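Local coordinates for protein Uly1 (PDB 7DRQ) that binds calcium and, as a family 24 polysaccharide lyase with a beta-propeller fold, probably cleaves the algal polysaccharide ulvan, at residues Pro438-His450 against Tyr459-Tyr473. Residues are numbered along the deposited sequence; the frame is centred on the assembly and turned at random.
Sequences PVGSQSFQKGIVH and YLLEKGGAGDKRTTY
Ile448 and Tyr459 pair through two backbone hydrogen bonds, Ile448 N to Tyr459 O at 2.9 Å and Tyr459 N to Ile448 O. Leu461 N to Lys446 O continues this antiparallel ladder. At Gln445 the chain turns a corner: Gln445 N, rather than Lys446 N, bonds to Leu461 O at 2.7 Å, so both residues sit opposite Leu461 in a bulge-like irregularity. Lys463 N bonds to Ser443 O. Gly447 suits its place because a side chain there would collide with Leu460 CD2.

The apolar part centres on Phe444, whose ring takes Leu460 CD1 over one face, 3.9 Å from the centroid, in a CH-pi contact, while Tyr473 CD1 lies at its edge. With CG anti to the carbonyl carbon (chi1 -56°), the ring lies across the Leu460 side chain at about a right angle. Replacing Phe444 by an alanine would probably leave Leu460 CD1 without its aromatic face and open a gap beside Tyr473. On the other face, Ile448 CG1 packs on Tyr459 CB at 3.7 Å.

Polar side chains gather at the open end of the hairpin. The extended Gln442 carries NE2 to Glu462 OE2 (3.0 Å, N-H...O angle 166°), meeting the oxygen from above the carboxylate plane; the same NE2 sits 3.2 Å from Tyr473 CE1, over one face of that ring. A water joins Glu462 OE2 to Ser443 N. The amide oxygen of Gln445 suits its place because it accepts from two waters, one shared with Glu462 O and Arg470 NH1.

The N-terminal strand 3-15 completes this four-stranded propeller blade beside C-terminal strand 469-478, consistent with the ring closure usual in beta-propellers. Main-chain bonds fix the register, the Phe444 group packs one side, and direct bonds and waters past Gln445 make a polar rim that probably tolerates solvent.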
loop_
_atom_site.group_PDB
_atom_site.type_symbol
_atom_site.label_atom_id
_atom_site.label_comp_id
_atom_site.label_asym_id
_atom_site.label_seq_id
_atom_site.Cartn_x
_atom_site.Cartn_y
_atom_site.Cartn_z
ATOM N N PRO A 438 10.012 -19.676 -17.275
ATOM C CA PRO A 438 10.050 -20.309 -18.595
ATOM C C PRO A 438 8.677 -20.621 -19.158
ATOM O O PRO A 438 7.674 -20.719 -18.448
ATOM C CB PRO A 438 10.821 -21.607 -18.327
ATOM C CG PRO A 438 10.447 -21.951 -16.920
ATOM C CD PRO A 438 10.379 -20.613 -16.197
ATOM N N VAL A 439 8.654 -20.847 -20.456
ATOM C CA VAL A 439 7.458 -21.248 -21.149
ATOM C C VAL A 439 6.991 -22.533 -20.463
ATOM O O VAL A 439 7.792 -23.316 -20.064
ATOM C CB VAL A 439 7.801 -21.527 -22.616
ATOM C CG1 VAL A 439 6.726 -22.309 -23.295
ATOM C CG2 VAL A 439 8.166 -20.253 -23.344
ATOM N N GLY A 440 5.694 -22.723 -20.325
ATOM C CA GLY A 440 5.135 -23.877 -19.649
ATOM C C GLY A 440 4.903 -23.702 -18.163
ATOM O O GLY A 440 4.274 -24.570 -17.545
ATOM N N SER A 441 5.412 -22.626 -17.568
ATOM C CA SER A 441 5.106 -22.309 -16.185
ATOM C C SER A 441 3.736 -21.629 -16.099
ATOM O O SER A 441 3.105 -21.314 -17.108
ATOM C CB SER A 441 6.206 -21.421 -15.593
ATOM O OG SER A 441 6.395 -20.265 -16.389
ATOM N N GLN A 442 3.285 -21.380 -14.871
ATOM C CA GLN A 442 1.941 -20.857 -14.669
ATOM C C GLN A 442 1.828 -19.409 -15.138
ATOM O O GLN A 442 2.815 -18.683 -15.265
ATOM C CB GLN A 442 1.547 -20.931 -13.197
ATOM C CG GLN A 442 1.522 -22.333 -12.642
ATOM C CD GLN A 442 1.498 -22.323 -11.147
ATOM O OE1 GLN A 442 2.503 -22.605 -10.505
ATOM N NE2 GLN A 442 0.356 -21.969 -10.575
ATOM N N SER A 443 0.593 -18.984 -15.369
ATOM C CA SER A 443 0.292 -17.614 -15.761
ATOM C C SER A 443 -0.438 -16.920 -14.625
ATOM O O SER A 443 -1.379 -17.481 -14.046
ATOM C CB SER A 443 -0.555 -17.570 -17.031
ATOM O OG SER A 443 0.280 -17.667 -18.172
ATOM N N PHE A 444 -0.008 -15.702 -14.316
ATOM C CA PHE A 444 -0.578 -14.929 -13.226
ATOM C C PHE A 444 -1.164 -13.628 -13.762
ATOM O O PHE A 444 -0.713 -13.087 -14.778
ATOM C CB PHE A 444 0.484 -14.661 -12.144
ATOM C CG PHE A 444 1.119 -15.924 -11.619
ATOM C CD1 PHE A 444 0.460 -16.702 -10.689
ATOM C CD2 PHE A 444 2.348 -16.353 -12.097
ATOM C CE1 PHE A 444 1.032 -17.888 -10.212
ATOM C CE2 PHE A 444 2.929 -17.530 -11.634
ATOM C CZ PHE A 444 2.268 -18.295 -10.684
ATOM N N GLN A 445 -2.184 -13.149 -13.055
ATOM C CA GLN A 445 -3.005 -12.003 -13.415
ATOM C C GLN A 445 -2.596 -10.737 -12.677
ATOM O O GLN A 445 -2.835 -9.621 -13.172
ATOM C CB GLN A 445 -4.463 -12.344 -13.080
ATOM C CG GLN A 445 -5.501 -11.316 -13.399
ATOM C CD GLN A 445 -6.878 -11.952 -13.448
ATOM O OE1 GLN A 445 -7.013 -13.126 -13.799
ATOM N NE2 GLN A 445 -7.904 -11.191 -13.082
ATOM N N LYS A 446 -1.975 -10.898 -11.515
ATOM C CA LYS A 446 -1.661 -9.801 -10.606
ATOM C C LYS A 446 -0.664 -10.319 -9.585
ATOM O O LYS A 446 -0.736 -11.475 -9.180
ATOM C CB LYS A 446 -2.933 -9.295 -9.913
ATOM C CG LYS A 446 -2.753 -8.068 -9.030
ATOM C CD LYS A 446 -4.043 -7.788 -8.244
ATOM C CE LYS A 446 -4.075 -6.360 -7.701
ATOM N NZ LYS A 446 -2.975 -6.087 -6.725
ATOM N N GLY A 447 0.248 -9.466 -9.153
ATOM C CA GLY A 447 1.139 -9.858 -8.072
ATOM C C GLY A 447 1.520 -8.660 -7.239
ATOM O O GLY A 447 1.526 -7.526 -7.728
ATOM N N ILE A 448 1.807 -8.907 -5.960
ATOM C CA ILE A 448 2.440 -7.892 -5.125
ATOM C C ILE A 448 3.778 -8.417 -4.629
ATOM O O ILE A 448 3.951 -9.610 -4.350
ATOM C CB ILE A 448 1.564 -7.424 -3.939
ATOM C CG1 ILE A 448 1.250 -8.568 -2.993
ATOM C CG2 ILE A 448 0.291 -6.721 -4.436
ATOM C CD1 ILE A 448 0.412 -8.115 -1.777
ATOM N N VAL A 449 4.729 -7.493 -4.510
ATOM C CA VAL A 449 6.136 -7.794 -4.268
ATOM C C VAL A 449 6.496 -7.414 -2.839
ATOM O O VAL A 449 6.110 -6.339 -2.362
ATOM C CB VAL A 449 7.009 -7.013 -5.268
ATOM C CG1 VAL A 449 8.476 -7.060 -4.856
ATOM C CG2 VAL A 449 6.793 -7.533 -6.681
ATOM N N HIS A 450 7.255 -8.283 -2.165
ATOM C CA HIS A 450 7.908 -7.957 -0.901
ATOM C C HIS A 450 9.350 -8.434 -0.977
ATOM O O HIS A 450 9.595 -9.620 -1.198
ATOM C CB HIS A 450 7.185 -8.611 0.280
ATOM C CG HIS A 450 7.797 -8.297 1.612
ATOM N ND1 HIS A 450 7.639 -7.075 2.227
ATOM C CD2 HIS A 450 8.557 -9.045 2.446
ATOM C CE1 HIS A 450 8.285 -7.076 3.379
ATOM N NE2 HIS A 450 8.845 -8.261 3.541
ATOM N N TYR A 459 3.609 -12.532 -4.316
ATOM C CA TYR A 459 2.292 -12.990 -3.877
ATOM C C TYR A 459 1.366 -12.780 -5.068
ATOM O O TYR A 459 1.119 -11.638 -5.470
ATOM C CB TYR A 459 1.887 -12.190 -2.636
ATOM C CG TYR A 459 0.623 -12.587 -1.903
ATOM C CD1 TYR A 459 -0.081 -13.744 -2.211
ATOM C CD2 TYR A 459 0.132 -11.771 -0.888
ATOM C CE1 TYR A 459 -1.249 -14.084 -1.515
ATOM C CE2 TYR A 459 -1.014 -12.094 -0.195
ATOM C CZ TYR A 459 -1.710 -13.240 -0.510
ATOM O OH TYR A 459 -2.857 -13.514 0.212
ATOM N N LEU A 460 0.872 -13.869 -5.640
ATOM C CA LEU A 460 0.387 -13.857 -7.015
ATOM C C LEU A 460 -1.030 -14.402 -7.138
ATOM O O LEU A 460 -1.375 -15.385 -6.486
ATOM C CB LEU A 460 1.319 -14.701 -7.893
ATOM C CG LEU A 460 2.724 -14.141 -8.087
ATOM C CD1 LEU A 460 3.714 -15.263 -8.383
ATOM C CD2 LEU A 460 2.738 -13.097 -9.211
ATOM N N LEU A 461 -1.832 -13.775 -7.999
ATOM C CA LEU A 461 -3.151 -14.274 -8.386
ATOM C C LEU A 461 -3.024 -15.045 -9.700
ATOM O O LEU A 461 -2.554 -14.495 -10.702
ATOM C CB LEU A 461 -4.140 -13.120 -8.550
ATOM C CG LEU A 461 -5.525 -13.440 -9.129
ATOM C CD1 LEU A 461 -6.325 -14.268 -8.167
ATOM C CD2 LEU A 461 -6.272 -12.139 -9.437
ATOM N N GLU A 462 -3.447 -16.307 -9.702
ATOM C CA GLU A 462 -3.325 -17.109 -10.919
ATOM C C GLU A 462 -4.350 -16.666 -11.954
ATOM O O GLU A 462 -5.507 -16.392 -11.629
ATOM C CB GLU A 462 -3.494 -18.599 -10.613
ATOM C CG GLU A 462 -3.336 -19.513 -11.855
ATOM C CD GLU A 462 -3.186 -20.992 -11.475
ATOM O OE1 GLU A 462 -3.942 -21.469 -10.601
ATOM O OE2 GLU A 462 -2.297 -21.677 -12.041
ATOM N N LYS A 463 -3.909 -16.599 -13.208
ATOM C CA LYS A 463 -4.752 -16.170 -14.307
ATOM C C LYS A 463 -5.726 -17.271 -14.709
ATOM O O LYS A 463 -5.502 -18.460 -14.470
ATOM C CB LYS A 463 -3.905 -15.784 -15.515
ATOM C CG LYS A 463 -4.487 -14.627 -16.301
ATOM C CD LYS A 463 -3.434 -13.986 -17.179
ATOM C CE LYS A 463 -3.441 -14.614 -18.556
ATOM N NZ LYS A 463 -4.506 -14.032 -19.419
ATOM N N GLY A 464 -6.825 -16.856 -15.324
ATOM C CA GLY A 464 -7.766 -17.798 -15.893
ATOM C C GLY A 464 -8.830 -18.294 -14.946
ATOM O O GLY A 464 -9.628 -19.159 -15.335
ATOM N N GLY A 465 -8.872 -17.792 -13.719
ATOM C CA GLY A 465 -9.911 -18.201 -12.796
ATOM C C GLY A 465 -11.294 -17.799 -13.282
ATOM O O GLY A 465 -11.476 -17.006 -14.208
ATOM N N ALA A 466 -12.298 -18.378 -12.630
ATOM C CA ALA A 466 -13.685 -18.048 -12.909
ATOM C C ALA A 466 -14.420 -17.794 -11.600
ATOM O O ALA A 466 -14.065 -18.338 -10.548
ATOM C CB ALA A 466 -14.380 -19.167 -13.703
ATOM N N GLY A 467 -15.440 -16.950 -11.674
ATOM C CA GLY A 467 -16.241 -16.652 -10.504
ATOM C C GLY A 467 -15.514 -15.804 -9.466
ATOM O O GLY A 467 -14.490 -15.163 -9.725
ATOM N N ASP A 468 -16.055 -15.836 -8.251
ATOM C CA ASP A 468 -15.597 -14.961 -7.178
ATOM C C ASP A 468 -14.665 -15.665 -6.192
ATOM O O ASP A 468 -14.440 -15.153 -5.086
ATOM C CB ASP A 468 -16.805 -14.349 -6.460
ATOM C CG ASP A 468 -17.765 -15.397 -5.916
ATOM O OD1 ASP A 468 -17.429 -16.593 -5.937
ATOM O OD2 ASP A 468 -18.861 -15.018 -5.444
ATOM N N LYS A 469 -14.120 -16.819 -6.574
ATOM C CA LYS A 469 -13.130 -17.550 -5.789
ATOM C C LYS A 469 -11.983 -17.940 -6.710
ATOM O O LYS A 469 -12.186 -18.680 -7.680
ATOM C CB LYS A 469 -13.733 -18.798 -5.138
ATOM C CG LYS A 469 -14.737 -18.492 -4.030
ATOM C CD LYS A 469 -15.488 -19.754 -3.601
ATOM C CE LYS A 469 -16.508 -20.187 -4.655
ATOM N NZ LYS A 469 -17.638 -19.204 -4.806
ATOM N N ARG A 470 -10.782 -17.460 -6.406
ATOM C CA ARG A 470 -9.637 -17.669 -7.283
ATOM C C ARG A 470 -8.467 -18.215 -6.483
ATOM O O ARG A 470 -8.497 -18.286 -5.249
ATOM C CB ARG A 470 -9.229 -16.370 -7.987
ATOM C CG ARG A 470 -10.374 -15.651 -8.676
ATOM C CD ARG A 470 -10.568 -16.151 -10.082
ATOM N NE ARG A 470 -11.791 -15.654 -10.710
ATOM C CZ ARG A 470 -11.819 -14.784 -11.718
ATOM N NH1 ARG A 470 -10.689 -14.290 -12.214
ATOM N NH2 ARG A 470 -12.980 -14.421 -12.242
ATOM N N THR A 471 -7.403 -18.565 -7.200
ATOM C CA THR A 471 -6.253 -19.243 -6.614
ATOM C C THR A 471 -5.071 -18.286 -6.545
ATOM O O THR A 471 -4.747 -17.622 -7.535
ATOM C CB THR A 471 -5.883 -20.487 -7.428
ATOM O OG1 THR A 471 -6.966 -21.428 -7.363
ATOM C CG2 THR A 471 -4.627 -21.141 -6.862
ATOM N N THR A 472 -4.426 -18.226 -5.379
ATOM C CA THR A 472 -3.234 -17.420 -5.196
ATOM C C THR A 472 -2.057 -18.307 -4.827
ATOM O O THR A 472 -2.217 -19.388 -4.250
ATOM C CB THR A 472 -3.414 -16.348 -4.102
ATOM O OG1 THR A 472 -3.801 -16.997 -2.895
ATOM C CG2 THR A 472 -4.492 -15.363 -4.503
ATOM N N TYR A 473 -0.868 -17.815 -5.158
ATOM C CA TYR A 473 0.381 -18.510 -4.928
ATOM C C TYR A 473 1.369 -17.558 -4.282
ATOM O O TYR A 473 1.278 -16.339 -4.436
ATOM C CB TYR A 473 0.995 -19.023 -6.235
ATOM C CG TYR A 473 0.350 -20.294 -6.710
ATOM C CD1 TYR A 473 -0.797 -20.261 -7.480
ATOM C CD2 TYR A 473 0.877 -21.527 -6.359
ATOM C CE1 TYR A 473 -1.402 -21.433 -7.907
ATOM C CE2 TYR A 473 0.281 -22.699 -6.778
ATOM C CZ TYR A 473 -0.855 -22.644 -7.547
ATOM O OH TYR A 473 -1.451 -23.819 -7.968
HETATM O O HOH W 1 -1.424 -21.098 -14.641
HETATM O O HOH W 2 -7.900 -15.286 -12.505
HETATM O O HOH W 3 -7.963 -14.592 -15.940
HETATM O O HOH W 4 -10.838 -12.225 -14.401
#